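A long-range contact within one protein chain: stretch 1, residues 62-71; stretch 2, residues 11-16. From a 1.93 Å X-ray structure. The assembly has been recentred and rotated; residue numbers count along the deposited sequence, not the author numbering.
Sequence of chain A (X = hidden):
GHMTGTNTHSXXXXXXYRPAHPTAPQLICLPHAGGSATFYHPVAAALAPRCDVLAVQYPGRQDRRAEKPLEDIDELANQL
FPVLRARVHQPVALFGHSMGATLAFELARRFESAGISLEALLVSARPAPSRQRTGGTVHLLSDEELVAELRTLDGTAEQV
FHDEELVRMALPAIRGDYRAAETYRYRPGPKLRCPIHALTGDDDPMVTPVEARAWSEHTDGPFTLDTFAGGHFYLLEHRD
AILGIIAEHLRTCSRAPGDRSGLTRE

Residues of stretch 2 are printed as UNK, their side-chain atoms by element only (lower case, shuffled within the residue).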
# COMPACT_ATOMS: atom_id res chain seq x y z
N GLN A 62 -13.24 9.35 -6.48
CA GLN A 62 -13.06 9.83 -7.85
C GLN A 62 -14.06 9.16 -8.78
O GLN A 62 -15.27 9.31 -8.61
CB GLN A 62 -11.63 9.62 -8.31
CG GLN A 62 -10.59 10.29 -7.39
CD GLN A 62 -9.16 10.01 -7.84
OE1 GLN A 62 -8.88 9.01 -8.48
NE2 GLN A 62 -8.24 10.92 -7.50
N ASP A 63 -13.58 8.46 -9.80
CA ASP A 63 -14.48 7.86 -10.78
C ASP A 63 -15.27 6.71 -10.18
O ASP A 63 -16.28 6.32 -10.77
CB ASP A 63 -13.69 7.36 -11.99
CG ASP A 63 -12.67 6.30 -11.62
OD1 ASP A 63 -11.69 6.63 -10.94
OD2 ASP A 63 -12.88 5.14 -11.99
N ARG A 64 -14.84 6.16 -9.04
CA ARG A 64 -15.58 5.12 -8.33
C ARG A 64 -16.43 5.65 -7.18
O ARG A 64 -16.83 4.88 -6.30
CB ARG A 64 -14.60 4.06 -7.81
CG ARG A 64 -13.65 3.51 -8.85
CD ARG A 64 -12.95 2.30 -8.35
NE ARG A 64 -13.83 1.14 -8.32
CZ ARG A 64 -13.47 -0.10 -7.99
NH1 ARG A 64 -12.25 -0.36 -7.57
NH2 ARG A 64 -14.39 -1.07 -8.01
N ARG A 65 -16.71 6.96 -7.15
CA ARG A 65 -17.42 7.53 -6.00
C ARG A 65 -18.79 6.91 -5.83
O ARG A 65 -19.28 6.77 -4.70
CB ARG A 65 -17.53 9.05 -6.16
CG ARG A 65 -17.27 9.80 -4.87
CD ARG A 65 -17.27 11.31 -5.10
NE ARG A 65 -15.94 11.90 -4.92
CZ ARG A 65 -15.21 12.43 -5.90
NH1 ARG A 65 -15.67 12.47 -7.15
NH2 ARG A 65 -14.01 12.93 -5.63
N ALA A 66 -19.44 6.52 -6.93
CA ALA A 66 -20.77 5.93 -6.82
C ALA A 66 -20.71 4.57 -6.12
O ALA A 66 -21.66 4.18 -5.43
CB ALA A 66 -21.40 5.78 -8.20
N GLU A 67 -19.61 3.84 -6.27
CA GLU A 67 -19.50 2.53 -5.63
C GLU A 67 -19.40 2.69 -4.12
O GLU A 67 -18.76 3.61 -3.61
CB GLU A 67 -18.29 1.77 -6.17
CG GLU A 67 -18.31 1.65 -7.70
CD GLU A 67 -17.20 0.76 -8.23
OE1 GLU A 67 -17.11 -0.40 -7.75
OE2 GLU A 67 -16.42 1.22 -9.11
N LYS A 68 -20.03 1.79 -3.40
CA LYS A 68 -19.97 1.81 -1.94
C LYS A 68 -18.53 1.51 -1.51
O LYS A 68 -17.95 0.53 -1.98
CB LYS A 68 -20.93 0.77 -1.35
CG LYS A 68 -21.20 0.93 0.14
CD LYS A 68 -20.47 -0.14 0.94
CE LYS A 68 -20.53 0.16 2.44
NZ LYS A 68 -19.77 1.39 2.81
N PRO A 69 -17.95 2.31 -0.63
CA PRO A 69 -16.57 2.04 -0.21
C PRO A 69 -16.49 0.81 0.68
O PRO A 69 -17.39 0.50 1.46
CB PRO A 69 -16.17 3.31 0.55
CG PRO A 69 -17.45 3.88 1.02
CD PRO A 69 -18.49 3.52 0.00
N LEU A 70 -15.39 0.08 0.55
CA LEU A 70 -15.17 -1.10 1.36
C LEU A 70 -14.68 -0.70 2.74
O LEU A 70 -14.07 0.35 2.93
CB LEU A 70 -14.15 -2.02 0.67
CG LEU A 70 -14.66 -2.58 -0.68
CD1 LEU A 70 -13.57 -3.44 -1.31
CD2 LEU A 70 -15.96 -3.37 -0.47
N GLU A 71 -14.94 -1.56 3.71
CA GLU A 71 -14.69 -1.25 5.12
C GLU A 71 -13.75 -2.25 5.79
O GLU A 71 -13.62 -2.21 7.01
CB GLU A 71 -16.02 -1.21 5.87
CG GLU A 71 -16.96 -0.11 5.41
CD GLU A 71 -18.32 -0.18 6.08
OE1 GLU A 71 -18.58 -1.16 6.82
OE2 GLU A 71 -19.13 0.74 5.87
N UNK A 11 -8.16 -0.83 -15.81
CA UNK A 11 -9.51 -1.25 -15.47
C UNK A 11 -9.98 -0.44 -14.27
O UNK A 11 -9.32 0.51 -13.83
c UNK A 11 -9.55 -2.76 -15.21
c UNK A 11 -8.55 -3.21 -14.16
o UNK A 11 -7.72 -4.09 -14.46
o UNK A 11 -8.60 -2.69 -13.03
N UNK A 12 -11.15 -0.81 -13.74
CA UNK A 12 -11.74 -0.05 -12.64
C UNK A 12 -10.84 -0.09 -11.42
O UNK A 12 -10.75 0.90 -10.68
c UNK A 12 -13.90 0.37 -11.44
c UNK A 12 -13.06 -1.97 -11.66
c UNK A 12 -13.15 -0.60 -12.32
N UNK A 13 -10.13 -1.20 -11.21
CA UNK A 13 -9.28 -1.33 -10.03
C UNK A 13 -7.85 -0.86 -10.24
O UNK A 13 -7.23 -0.28 -9.34
c UNK A 13 -9.79 -2.72 -6.35
n UNK A 13 -12.40 -4.20 -8.27
c UNK A 13 -11.54 -3.38 -4.81
c UNK A 13 -10.59 -3.20 -7.40
c UNK A 13 -11.53 -3.91 -9.31
c UNK A 13 -9.23 -2.80 -9.56
c UNK A 13 -11.83 -3.80 -7.09
c UNK A 13 -10.29 -2.82 -5.06
c UNK A 13 -10.42 -3.26 -8.81
c UNK A 13 -12.32 -3.89 -5.80
N UNK A 14 -7.28 -1.14 -11.41
CA UNK A 14 -5.85 -1.05 -11.63
C UNK A 14 -5.59 0.02 -12.66
O UNK A 14 -6.00 -0.13 -13.82
c UNK A 14 -5.52 -3.46 -10.99
c UNK A 14 -5.23 -4.86 -11.41
c UNK A 14 -3.77 -2.24 -12.35
c UNK A 14 -5.25 -2.39 -12.08
N UNK A 15 -4.88 1.08 -12.27
CA UNK A 15 -4.60 2.21 -13.15
C UNK A 15 -3.14 2.14 -13.57
O UNK A 15 -2.24 2.16 -12.72
c UNK A 15 -9.65 3.96 -12.04
c UNK A 15 -7.39 3.50 -12.92
c UNK A 15 -4.91 3.53 -12.45
n UNK A 15 -8.68 3.11 -12.35
c UNK A 15 -6.31 3.60 -11.83
n UNK A 15 -9.49 5.26 -12.23
n UNK A 15 -10.79 3.50 -11.53
N UNK A 16 -2.91 2.08 -14.87
CA UNK A 16 -1.57 2.05 -15.47
C UNK A 16 -1.38 3.41 -16.13
O UNK A 16 -1.93 3.68 -17.21
c UNK A 16 -1.48 0.91 -16.47
c UNK A 16 -0.12 0.74 -17.12
n UNK A 16 1.09 -0.70 -18.64
c UNK A 16 -0.09 -0.35 -18.17
o UNK A 16 -1.13 -0.88 -18.54
O HOH W 1 -15.68 -3.99 -7.76

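Position 11 carries two carbons, the second bearing two oxygens: a short carboxylate, with no atom in reach of stretch 1. It works inside its own stretch, one oxygen accepting a hydrogen bond from the backbone N of position 14. This is D11, and its OD1 lies 2.6 Å from that N of position 14.

Position 12 has three carbons, the first forked into the other two. One arm lies over a face of the R64 guanidinium, close to NE of R64 and to OE2 of E67. A beta-branched side chain of carbon alone and this size is valine, V12, and the arm is CG2: V12 CG2 lies 3.2 Å from R64 NE and 3.5 Å from E67 OE2. It covers a pair that is already satisfied: R64 NE donates to E67 OE2 at 2.7 Å and R64 NH2 to E67 OE1 at 2.8 Å, a salt bridge across the ends of the type I turn from R64 to E67.

Position 13 shows one carbon and then fused five- and six-membered rings holding eight carbons and one nitrogen. R64 CZ sits 4.2 Å from the centroid of the five-membered ring, 9° off its normal, a cation-pi contact over the face. This indole is W13, and at its edge CH2 of W13 meets CD1 of L70 at 4.0 Å. Water 1 joins W13 and R64 more loosely, its O accepting weak bonds from W13 NE1 at 3.3 Å and R64 NH2 at 3.2 Å.

Position 14 has four carbons, forked at the first, one arm two carbons long: isoleucine, I14. It is buried, yet its side chain stays out of reach of stretch 1.

Position 15 runs through three carbons to a nitrogen, then a carbon with two more nitrogens, and these two meet the carboxylate of D63 edge-on. This guanidinium belongs to R15, and the salt bridge is paired: R15 NH1 to D63 OD1 at 2.9 Å, R15 NH2 to D63 OD2 at 2.7 Å. NH2 of R15 also donates to the O of V12 at 2.7 Å.

Position 16 has three carbons, the third with one oxygen and one nitrogen: glutamine, Q16, buried and out of reach of stretch 1.

The contact uses two arginines, one from each stretch, each paired with an acid of stretch 1. R15 reaches across to D63, while R64, held by E67, offers its cation to the face of W13 and its own face to V12. With 310 Å² buried in all, a small interface joins charge pairing to aromatic and aliphatic packing.

Stretch 2 (11-16) DVWIRQ
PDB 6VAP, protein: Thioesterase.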